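Long-range contacts in receptor-type tyrosine-protein phosphatase C (Rattus norvegicus, PDB 5FN8), which dephosphorylates phosphotyrosine in proteins, probably as a regulator of T-cell activation through the antigen receptor, and is represented here by two extracellular fibronectin type III domains: residues 9-14 with 21-26; 68-73 with 89-94; 131-136 with 165-170. All blocks are in the same frame, centred on the assembly; numbering follows the deposited sequence.

Contact 1. Residues 9-14 with 21-26; sequences PHVQCK and TLVSWA
Gln-12 and Ser-24 face each other as a single antiparallel hydrogen-bonded pair, and their backbones make both bonds. Gln-12 N reaches Ser-24 O at 2.8 Å; the bond is practically straight (178° at the hydrogen) and meets the carbonyl nearly along its C=O axis. The return bond, Ser-24 N to Gln-12 O, is 2.9 Å and lies in the carbonyl plane. At the next residue of the first segment, Cys-13, the Thr-21 hydroxyl takes over from the backbone: with OG1 anti to the backbone N (chi1 -161°), it donates to Cys-13 O at a very short 2.5 Å, coming from above the carbonyl plane.

On one side of the pair the apolar branches close up. Val-11 CG2 and Val-23 CG1, each anti to its own backbone N, meet obliquely at 3.5 Å, while Val-23 CG2 rests on Cys-13 CB at 4.0 Å. Gln-12 keeps CB beside Ser-24 OG at 3.5 Å, then bends at chi2 so that NE2 makes a weak bond to Val-11 O.

Cys-13 SG forms a disulfide with Cys-89 of the second subunit, and Val-23 packs on Val-59 of that subunit. Within the first fibronectin type III domain, residues 9-14 are the loop after strand 6-7, held along strand 21-24 by the one Gln-12/Ser-24 bridge; an antiparallel strand of the second subunit extends the sheet from strand 21-24.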
loop_
_atom_site.group_PDB
_atom_site.type_symbol
_atom_site.label_atom_id
_atom_site.label_comp_id
_atom_site.label_asym_id
_atom_site.label_seq_id
_atom_site.Cartn_x
_atom_site.Cartn_y
_atom_site.Cartn_z
ATOM N N PRO B 9 -13.551 -27.280 10.306
ATOM C CA PRO B 9 -13.539 -27.638 8.882
ATOM C C PRO B 9 -14.724 -27.022 8.126
ATOM O O PRO B 9 -15.676 -26.528 8.750
ATOM C CB PRO B 9 -13.687 -29.161 8.924
ATOM C CG PRO B 9 -14.555 -29.396 10.119
ATOM C CD PRO B 9 -14.215 -28.326 11.121
ATOM N N HIS B 10 -14.679 -27.103 6.774
ATOM C CA HIS B 10 -15.745 -26.682 5.866
ATOM C C HIS B 10 -16.225 -25.225 5.972
ATOM O O HIS B 10 -17.407 -24.932 5.750
ATOM C CB HIS B 10 -16.916 -27.690 5.853
ATOM C CG HIS B 10 -16.487 -29.127 5.870
ATOM N ND1 HIS B 10 -15.985 -29.759 4.735
ATOM C CD2 HIS B 10 -16.511 -30.017 6.890
ATOM C CE1 HIS B 10 -15.718 -31.003 5.105
ATOM N NE2 HIS B 10 -16.020 -31.208 6.392
ATOM N N VAL B 11 -15.304 -24.313 6.280
ATOM C CA VAL B 11 -15.613 -22.887 6.334
ATOM C C VAL B 11 -15.698 -22.317 4.890
ATOM O O VAL B 11 -14.904 -22.707 4.024
ATOM C CB VAL B 11 -14.660 -22.102 7.286
ATOM C CG1 VAL B 11 -13.183 -22.312 6.933
ATOM C CG2 VAL B 11 -15.005 -20.618 7.324
ATOM N N GLN B 12 -16.722 -21.475 4.635
ATOM C CA GLN B 12 -17.015 -20.811 3.348
ATOM C C GLN B 12 -16.733 -19.318 3.483
ATOM O O GLN B 12 -17.122 -18.727 4.491
ATOM C CB GLN B 12 -18.494 -21.014 2.946
ATOM C CG GLN B 12 -19.025 -22.439 3.111
ATOM C CD GLN B 12 -18.631 -23.353 1.982
ATOM O OE1 GLN B 12 -19.370 -23.517 1.005
ATOM N NE2 GLN B 12 -17.476 -24.003 2.110
ATOM N N CYS B 13 -16.076 -18.692 2.476
ATOM C CA CYS B 13 -15.749 -17.259 2.564
ATOM C C CYS B 13 -15.607 -16.528 1.216
ATOM O O CYS B 13 -15.132 -15.387 1.194
ATOM C CB CYS B 13 -14.494 -17.078 3.412
ATOM S SG CYS B 13 -12.998 -17.738 2.636
ATOM N N LYS B 14 -15.989 -17.177 0.101
ATOM C CA LYS B 14 -15.800 -16.630 -1.246
ATOM C C LYS B 14 -16.722 -15.487 -1.730
ATOM O O LYS B 14 -16.324 -14.725 -2.626
ATOM C CB LYS B 14 -15.604 -17.746 -2.273
ATOM C CG LYS B 14 -14.212 -18.375 -2.163
ATOM C CD LYS B 14 -14.070 -19.678 -2.929
ATOM C CE LYS B 14 -12.681 -20.269 -2.838
ATOM N NZ LYS B 14 -12.495 -21.009 -1.562
ATOM N N THR B 21 -16.224 -9.705 3.100
ATOM C CA THR B 21 -16.588 -11.075 2.727
ATOM C C THR B 21 -17.506 -11.676 3.797
ATOM O O THR B 21 -17.468 -11.261 4.965
ATOM C CB THR B 21 -15.374 -11.970 2.406
ATOM O OG1 THR B 21 -15.851 -13.083 1.658
ATOM C CG2 THR B 21 -14.679 -12.506 3.652
ATOM N N LEU B 22 -18.315 -12.654 3.403
ATOM C CA LEU B 22 -19.158 -13.332 4.359
ATOM C C LEU B 22 -18.505 -14.673 4.658
ATOM O O LEU B 22 -18.348 -15.507 3.759
ATOM C CB LEU B 22 -20.624 -13.501 3.895
ATOM C CG LEU B 22 -21.487 -14.414 4.817
ATOM C CD1 LEU B 22 -22.025 -13.656 6.050
ATOM C CD2 LEU B 22 -22.582 -15.131 4.039
ATOM N N VAL B 23 -18.103 -14.857 5.926
ATOM C CA VAL B 23 -17.493 -16.093 6.411
ATOM C C VAL B 23 -18.579 -16.866 7.138
ATOM O O VAL B 23 -19.229 -16.309 8.019
ATOM C CB VAL B 23 -16.234 -15.886 7.290
ATOM C CG1 VAL B 23 -15.503 -17.202 7.468
ATOM C CG2 VAL B 23 -15.291 -14.858 6.681
ATOM N N SER B 24 -18.816 -18.113 6.715
ATOM C CA SER B 24 -19.842 -18.986 7.276
ATOM C C SER B 24 -19.298 -20.400 7.509
ATOM O O SER B 24 -18.445 -20.867 6.746
ATOM C CB SER B 24 -21.072 -19.022 6.382
ATOM O OG SER B 24 -20.847 -19.869 5.272
ATOM N N TRP B 25 -19.811 -21.067 8.561
ATOM C CA TRP B 25 -19.390 -22.398 8.990
ATOM C C TRP B 25 -20.554 -23.215 9.541
ATOM O O TRP B 25 -21.605 -22.640 9.833
ATOM C CB TRP B 25 -18.294 -22.277 10.065
ATOM C CG TRP B 25 -18.651 -21.402 11.235
ATOM C CD1 TRP B 25 -19.152 -21.803 12.438
ATOM C CD2 TRP B 25 -18.481 -19.981 11.323
ATOM N NE1 TRP B 25 -19.307 -20.720 13.270
ATOM C CE2 TRP B 25 -18.901 -19.590 12.614
ATOM C CE3 TRP B 25 -18.039 -18.992 10.422
ATOM C CZ2 TRP B 25 -18.882 -18.255 13.035
ATOM C CZ3 TRP B 25 -18.036 -17.668 10.831
ATOM C CH2 TRP B 25 -18.445 -17.312 12.125
ATOM N N ALA B 26 -20.349 -24.551 9.714
ATOM C CA ALA B 26 -21.346 -25.512 10.216
ATOM C C ALA B 26 -21.918 -25.160 11.584
ATOM O O ALA B 26 -21.173 -24.818 12.508
ATOM C CB ALA B 26 -20.770 -26.921 10.228
#

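Contact 2. Residues 68-73 with 89-94; sequences YTVSLF and CNFRTK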
loop_
_atom_site.group_PDB
_atom_site.type_symbol
_atom_site.label_atom_id
_atom_site.label_comp_id
_atom_site.label_asym_id
_atom_site.label_seq_id
_atom_site.Cartn_x
_atom_site.Cartn_y
_atom_site.Cartn_z
ATOM N N TYR B 68 9.608 -9.798 5.500
ATOM C CA TYR B 68 9.736 -10.671 4.353
ATOM C C TYR B 68 10.302 -12.023 4.737
ATOM O O TYR B 68 10.977 -12.168 5.759
ATOM C CB TYR B 68 10.683 -10.078 3.317
ATOM C CG TYR B 68 10.173 -8.875 2.584
ATOM C CD1 TYR B 68 9.441 -9.012 1.408
ATOM C CD2 TYR B 68 10.501 -7.583 3.009
ATOM C CE1 TYR B 68 9.000 -7.900 0.705
ATOM C CE2 TYR B 68 10.091 -6.462 2.294
ATOM C CZ TYR B 68 9.309 -6.626 1.164
ATOM O OH TYR B 68 8.921 -5.525 0.457
ATOM N N THR B 69 10.087 -12.998 3.863
ATOM C CA THR B 69 10.653 -14.326 4.036
ATOM C C THR B 69 11.303 -14.757 2.759
ATOM O O THR B 69 10.731 -14.521 1.694
ATOM C CB THR B 69 9.704 -15.312 4.700
ATOM O OG1 THR B 69 10.348 -16.575 4.700
ATOM C CG2 THR B 69 8.376 -15.416 4.003
ATOM N N VAL B 70 12.549 -15.291 2.869
ATOM C CA VAL B 70 13.400 -15.740 1.762
ATOM C C VAL B 70 13.679 -17.208 1.905
ATOM O O VAL B 70 13.766 -17.707 3.027
ATOM C CB VAL B 70 14.780 -15.019 1.680
ATOM C CG1 VAL B 70 15.324 -14.974 0.250
ATOM C CG2 VAL B 70 14.731 -13.654 2.257
ATOM N N SER B 71 13.952 -17.865 0.762
ATOM C CA SER B 71 14.389 -19.254 0.613
ATOM C C SER B 71 15.232 -19.396 -0.658
ATOM O O SER B 71 15.020 -18.680 -1.650
ATOM C CB SER B 71 13.221 -20.235 0.641
ATOM O OG SER B 71 12.183 -19.872 -0.249
ATOM N N LEU B 72 16.251 -20.256 -0.587
ATOM C CA LEU B 72 17.113 -20.518 -1.742
ATOM C C LEU B 72 17.074 -21.921 -2.175
ATOM O O LEU B 72 16.989 -22.811 -1.337
ATOM C CB LEU B 72 18.550 -20.060 -1.540
ATOM C CG LEU B 72 18.755 -18.695 -2.109
ATOM C CD1 LEU B 72 18.852 -17.667 -1.032
ATOM C CD2 LEU B 72 19.837 -18.666 -3.139
ATOM N N PHE B 73 17.098 -22.126 -3.493
ATOM C CA PHE B 73 17.073 -23.453 -4.123
ATOM C C PHE B 73 18.257 -23.603 -5.035
ATOM O O PHE B 73 18.527 -22.705 -5.826
ATOM C CB PHE B 73 15.752 -23.692 -4.874
ATOM C CG PHE B 73 14.569 -23.688 -3.931
ATOM C CD1 PHE B 73 14.026 -22.490 -3.468
ATOM C CD2 PHE B 73 14.026 -24.883 -3.465
ATOM C CE1 PHE B 73 12.960 -22.488 -2.577
ATOM C CE2 PHE B 73 12.953 -24.874 -2.570
ATOM C CZ PHE B 73 12.420 -23.674 -2.146
ATOM N N CYS B 89 14.159 -17.998 5.816
ATOM C CA CYS B 89 14.866 -16.941 6.491
ATOM C C CYS B 89 14.004 -15.672 6.538
ATOM O O CYS B 89 13.517 -15.213 5.505
ATOM C CB CYS B 89 16.228 -16.695 5.860
ATOM S SG CYS B 89 17.314 -15.660 6.871
ATOM N N ASN B 90 13.763 -15.160 7.748
ATOM C CA ASN B 90 12.904 -13.985 7.954
ATOM C C ASN B 90 13.711 -12.747 8.266
ATOM O O ASN B 90 14.691 -12.808 9.010
ATOM C CB ASN B 90 11.870 -14.225 9.059
ATOM C CG ASN B 90 11.160 -15.544 8.938
ATOM O OD1 ASN B 90 10.297 -15.739 8.077
ATOM N ND2 ASN B 90 11.578 -16.498 9.755
ATOM N N PHE B 91 13.305 -11.632 7.667
ATOM C CA PHE B 91 13.918 -10.323 7.865
ATOM C C PHE B 91 12.849 -9.217 7.742
ATOM O O PHE B 91 11.710 -9.467 7.328
ATOM C CB PHE B 91 15.113 -10.104 6.898
ATOM C CG PHE B 91 14.719 -9.839 5.462
ATOM C CD1 PHE B 91 14.488 -10.893 4.579
ATOM C CD2 PHE B 91 14.569 -8.538 4.994
ATOM C CE1 PHE B 91 14.114 -10.645 3.252
ATOM C CE2 PHE B 91 14.154 -8.292 3.685
ATOM C CZ PHE B 91 13.944 -9.345 2.817
ATOM N N ARG B 92 13.221 -8.009 8.142
ATOM C CA ARG B 92 12.387 -6.823 8.052
ATOM C C ARG B 92 13.228 -5.706 7.524
ATOM O O ARG B 92 14.335 -5.499 8.012
ATOM C CB ARG B 92 11.727 -6.440 9.395
ATOM C CG ARG B 92 10.554 -5.409 9.199
ATOM C CD ARG B 92 9.910 -4.905 10.472
ATOM N NE ARG B 92 10.954 -4.534 11.425
ATOM C CZ ARG B 92 10.865 -4.696 12.744
ATOM N NH1 ARG B 92 9.754 -5.186 13.292
ATOM N NH2 ARG B 92 11.882 -4.356 13.527
ATOM N N THR B 93 12.734 -5.001 6.500
ATOM C CA THR B 93 13.441 -3.839 5.973
ATOM C C THR B 93 13.394 -2.711 7.057
ATOM O O THR B 93 12.497 -2.676 7.933
ATOM C CB THR B 93 12.882 -3.406 4.615
ATOM O OG1 THR B 93 11.454 -3.372 4.686
ATOM C CG2 THR B 93 13.346 -4.305 3.477
ATOM N N LYS B 94 14.408 -1.850 7.035
ATOM C CA LYS B 94 14.489 -0.744 7.979
ATOM C C LYS B 94 13.399 0.288 7.626
ATOM O O LYS B 94 12.833 0.251 6.511
ATOM C CB LYS B 94 15.915 -0.121 7.981
ATOM C CG LYS B 94 17.052 -1.104 8.299
ATOM C CD LYS B 94 17.028 -1.636 9.749
ATOM C CE LYS B 94 17.804 -2.928 9.922
ATOM N NZ LYS B 94 16.918 -4.094 10.265
#
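Thr-93 OG1 is the best-held polar side-chain atom, gripped by two hydrogen bonds, one to Arg-63 O and one to Thr-66 N. Its neighbour across the contact is Tyr-68, whose CE2 lies 4.1 Å from Thr-93 CG2. The tyrosine is held at both ends: its hydroxyl by Arg-63 N, its backbone N by a straight bond to Phe-91 O (2.8 Å, 175°), with its carbonyl accepting Phe-91 N.

The Phe-91 ring packs beside Tyr-68, against its CB and the near side of its ring. A chi1 of 74° puts the phenylalanine CG in the crowded position between backbone N and carbonyl carbon and swings the ring across to the tyrosine: Tyr-68 CB stands over the face of the Phe-91 ring, 3.8 Å from its centroid, as a CH-pi contact. The two rings are turned only 17° from parallel but are slid apart, with centroids 5.4 Å from each other, so they hardly overlap. Val-70 CG2 comes in at the edge of the phenylalanine, a tight 3.2 Å from Phe-91 CE1.

These are strands F and G of the first fibronectin type III sequence, paired antiparallel. Farther along, Val-70 and Cys-89 form a second hydrogen-bonded pair, with Val-70 N to Cys-89 O and Cys-89 N to Val-70 O both at 2.8 Å. Between the two pairs, Thr-69 and Asn-90 lie side by side on the other face. Cys-89 SG, anti to its backbone N, is bonded to Cys-13 of the second subunit, and an antiparallel strand of that subunit pairs with residues 68-73.

Contact 3. Residues 131-136 with 165-170; sequences YILEVK and FLVYFY. With NAG (2-acetamido-2-deoxy-beta-D-glucopyranose), chain G.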
loop_
_atom_site.group_PDB
_atom_site.type_symbol
_atom_site.label_atom_id
_atom_site.label_comp_id
_atom_site.label_asym_id
_atom_site.label_seq_id
_atom_site.Cartn_x
_atom_site.Cartn_y
_atom_site.Cartn_z
ATOM N N TYR B 131 0.992 12.819 14.233
ATOM C CA TYR B 131 0.851 14.061 13.504
ATOM C C TYR B 131 1.465 15.205 14.300
ATOM O O TYR B 131 1.081 15.456 15.450
ATOM C CB TYR B 131 -0.643 14.304 13.222
ATOM C CG TYR B 131 -1.226 13.232 12.334
ATOM C CD1 TYR B 131 -1.139 13.326 10.949
ATOM C CD2 TYR B 131 -1.792 12.078 12.877
ATOM C CE1 TYR B 131 -1.649 12.322 10.123
ATOM C CE2 TYR B 131 -2.279 11.058 12.066
ATOM C CZ TYR B 131 -2.222 11.191 10.688
ATOM O OH TYR B 131 -2.687 10.152 9.917
ATOM N N ILE B 132 2.443 15.887 13.675
ATOM C CA ILE B 132 3.133 17.028 14.292
ATOM C C ILE B 132 2.660 18.298 13.635
ATOM O O ILE B 132 2.764 18.448 12.419
ATOM C CB ILE B 132 4.679 16.886 14.167
ATOM C CG1 ILE B 132 5.225 15.510 14.616
ATOM C CG2 ILE B 132 5.423 18.095 14.763
ATOM C CD1 ILE B 132 4.831 14.982 15.944
ATOM N N LEU B 133 2.155 19.199 14.405
ATOM C CA LEU B 133 1.767 20.476 13.860
ATOM C C LEU B 133 2.615 21.601 14.458
ATOM O O LEU B 133 2.719 21.724 15.669
ATOM C CB LEU B 133 0.270 20.745 14.066
ATOM C CG LEU B 133 -0.200 22.184 13.823
ATOM C CD1 LEU B 133 -0.109 22.569 12.357
ATOM C CD2 LEU B 133 -1.590 22.389 14.330
ATOM N N GLU B 134 3.221 22.407 13.591
ATOM C CA GLU B 134 3.959 23.617 13.948
ATOM C C GLU B 134 3.180 24.813 13.475
ATOM O O GLU B 134 2.677 24.846 12.347
ATOM C CB GLU B 134 5.303 23.660 13.267
ATOM C CG GLU B 134 6.293 22.720 13.878
ATOM C CD GLU B 134 7.693 23.049 13.422
ATOM O OE1 GLU B 134 7.918 23.412 12.242
ATOM O OE2 GLU B 134 8.583 22.940 14.285
ATOM N N VAL B 135 3.083 25.803 14.334
ATOM C CA VAL B 135 2.386 27.038 14.024
ATOM C C VAL B 135 3.436 28.146 14.038
ATOM O O VAL B 135 4.170 28.296 15.010
ATOM C CB VAL B 135 1.191 27.321 14.967
ATOM C CG1 VAL B 135 0.467 28.617 14.566
ATOM C CG2 VAL B 135 0.223 26.128 15.003
ATOM N N LYS B 136 3.535 28.880 12.921
ATOM C CA LYS B 136 4.516 29.951 12.780
ATOM C C LYS B 136 3.885 31.294 12.426
ATOM O O LYS B 136 2.819 31.342 11.826
ATOM C CB LYS B 136 5.595 29.559 11.744
ATOM C CG LYS B 136 6.497 28.422 12.197
ATOM C CD LYS B 136 7.586 28.131 11.199
ATOM C CE LYS B 136 8.458 27.009 11.673
ATOM N NZ LYS B 136 9.382 26.557 10.600
ATOM N N PHE B 165 0.813 26.995 8.944
ATOM C CA PHE B 165 0.575 25.720 9.609
ATOM C C PHE B 165 1.309 24.669 8.840
ATOM O O PHE B 165 1.128 24.546 7.629
ATOM C CB PHE B 165 -0.938 25.445 9.753
ATOM C CG PHE B 165 -1.641 26.535 10.539
ATOM C CD1 PHE B 165 -2.040 27.718 9.923
ATOM C CD2 PHE B 165 -1.895 26.385 11.895
ATOM C CE1 PHE B 165 -2.645 28.742 10.657
ATOM C CE2 PHE B 165 -2.533 27.397 12.624
ATOM C CZ PHE B 165 -2.884 28.577 12.003
ATOM N N LEU B 166 2.208 23.959 9.535
ATOM C CA LEU B 166 3.049 22.916 8.965
ATOM C C LEU B 166 2.740 21.625 9.680
ATOM O O LEU B 166 2.991 21.525 10.876
ATOM C CB LEU B 166 4.530 23.279 9.164
ATOM C CG LEU B 166 5.056 24.585 8.554
ATOM C CD1 LEU B 166 4.954 25.764 9.558
ATOM C CD2 LEU B 166 6.517 24.425 8.191
ATOM N N VAL B 167 2.142 20.655 8.967
ATOM C CA VAL B 167 1.819 19.329 9.482
ATOM C C VAL B 167 2.827 18.331 8.936
ATOM O O VAL B 167 2.999 18.280 7.729
ATOM C CB VAL B 167 0.363 18.847 9.214
ATOM C CG1 VAL B 167 0.136 17.448 9.824
ATOM C CG2 VAL B 167 -0.648 19.825 9.778
ATOM N N TYR B 168 3.536 17.603 9.824
ATOM C CA TYR B 168 4.486 16.533 9.465
ATOM C C TYR B 168 3.926 15.244 10.039
ATOM O O TYR B 168 3.308 15.250 11.112
ATOM C CB TYR B 168 5.857 16.697 10.151
ATOM C CG TYR B 168 6.519 18.043 10.008
ATOM C CD1 TYR B 168 6.036 19.159 10.699
ATOM C CD2 TYR B 168 7.666 18.198 9.234
ATOM C CE1 TYR B 168 6.656 20.402 10.580
ATOM C CE2 TYR B 168 8.306 19.432 9.126
ATOM C CZ TYR B 168 7.798 20.528 9.802
ATOM O OH TYR B 168 8.473 21.712 9.699
ATOM N N PHE B 169 4.199 14.141 9.359
ATOM C CA PHE B 169 3.854 12.810 9.853
ATOM C C PHE B 169 5.089 12.236 10.499
ATOM O O PHE B 169 6.184 12.357 9.942
ATOM C CB PHE B 169 3.407 11.889 8.715
ATOM C CG PHE B 169 2.820 10.583 9.206
ATOM C CD1 PHE B 169 1.503 10.514 9.646
ATOM C CD2 PHE B 169 3.553 9.403 9.139
ATOM C CE1 PHE B 169 0.944 9.292 10.042
ATOM C CE2 PHE B 169 3.000 8.203 9.556
ATOM C CZ PHE B 169 1.696 8.158 9.991
ATOM N N TYR B 170 4.907 11.614 11.659
ATOM C CA TYR B 170 5.949 10.915 12.399
ATOM C C TYR B 170 5.587 9.424 12.472
ATOM O O TYR B 170 4.486 9.078 12.900
ATOM C CB TYR B 170 6.115 11.527 13.802
ATOM C CG TYR B 170 7.173 10.833 14.628
ATOM C CD1 TYR B 170 8.513 10.869 14.252
ATOM C CD2 TYR B 170 6.839 10.150 15.800
ATOM C CE1 TYR B 170 9.489 10.207 14.991
ATOM C CE2 TYR B 170 7.810 9.486 16.551
ATOM C CZ TYR B 170 9.138 9.540 16.156
ATOM O OH TYR B 170 10.112 8.930 16.920
HETATM C C1 NAG G . 5.390 12.547 19.587
HETATM C C2 NAG G . 6.911 12.550 19.414
HETATM C C3 NAG G . 7.519 11.167 19.671
HETATM C C4 NAG G . 6.945 10.522 20.928
HETATM C C5 NAG G . 5.419 10.518 20.909
HETATM C C6 NAG G . 4.815 9.978 22.189
HETATM C C7 NAG G . 8.364 13.241 17.495
HETATM C C8 NAG G . 8.347 13.878 16.141
HETATM N N2 NAG G . 7.150 12.982 18.042
HETATM O O3 NAG G . 8.922 11.307 19.876
HETATM O O4 NAG G . 7.433 9.187 21.026
HETATM O O5 NAG G . 4.942 11.864 20.767
HETATM O O6 NAG G . 3.395 9.929 22.143
HETATM O O7 NAG G . 9.418 12.955 18.057
#
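Strands 131-136 and 165-170 run antiparallel at 157°, their axes 4.6 Å apart, with Ile-132/Tyr-168 and Glu-134/Leu-166 as hydrogen-bonded pairs that supply four nearly straight backbone bonds. The face bearing Tyr-131, Leu-133, Val-135, Phe-165, Val-167 and Phe-169 looks into the core of the second fibronectin type III domain, where strands 114-119 and 151-154 of the opposing sheet meet it. There Tyr-131 and Phe-169 form a T-shaped stack: the CD1-CE1 edge of Phe-169 points at the tyrosine face, with centroids 5.2 Å apart and planes at 78°. Leu-133, its CG anti to the backbone N, sends CD1 to Val-167 CG2 at 3.8 Å and to the edge of the Phe-165 ring. Val-135 lies alongside that same ring, CG2 being 3.8 Å from CD2 of Phe-165.

On the other face Glu-134 extends beyond CG to bring its carboxylate to the ring edge of Tyr-168. The Tyr-168 hydroxyl donates to Glu-134 OE1 at 3.1 Å, from above the carboxylate plane. Lys-136, fully extended, lies across Leu-166 at about a right angle, CD against Leu-166 CD1, and its NZ makes a long salt bridge to the same OE1. At the far end the acetamide of the N-linked sugar on Asn-146 lies over Tyr-170: NAG C7 sits 3.7 Å above the centre of that ring, and C8 is 3.7 Å from Ile-132 CD1.

Two chemistries therefore share one strand pair, aliphatic branches and aromatic rings inside, charge and sugar outside; the tyrosine hydroxyl and the lysine would be expected to favour a deprotonated Glu-134.

The three contacts follow one another along the chain; none nests in or crosses another. Contact 1 closes a six-residue loop, bringing the segment after strand 6-7 onto strand 21-24. Contact 2 then closes a fifteen-residue connection, partly not modelled, between the last two strands of the first fibronectin sequence. Their centres are about 32 Å apart: Cys-13 in contact 1 is disulfide-bonded to Cys-89 in contact 2 of the second subunit, and the reverse, so each contact is completed by the other one from the partner chain, consistent with a strand-exchanged dimer. Contact 3 lies in the second domain, complete within the chain, and joins strands 130-137 and 162-170, closing a 28-residue excursion that includes strands 140-147 and 151-154.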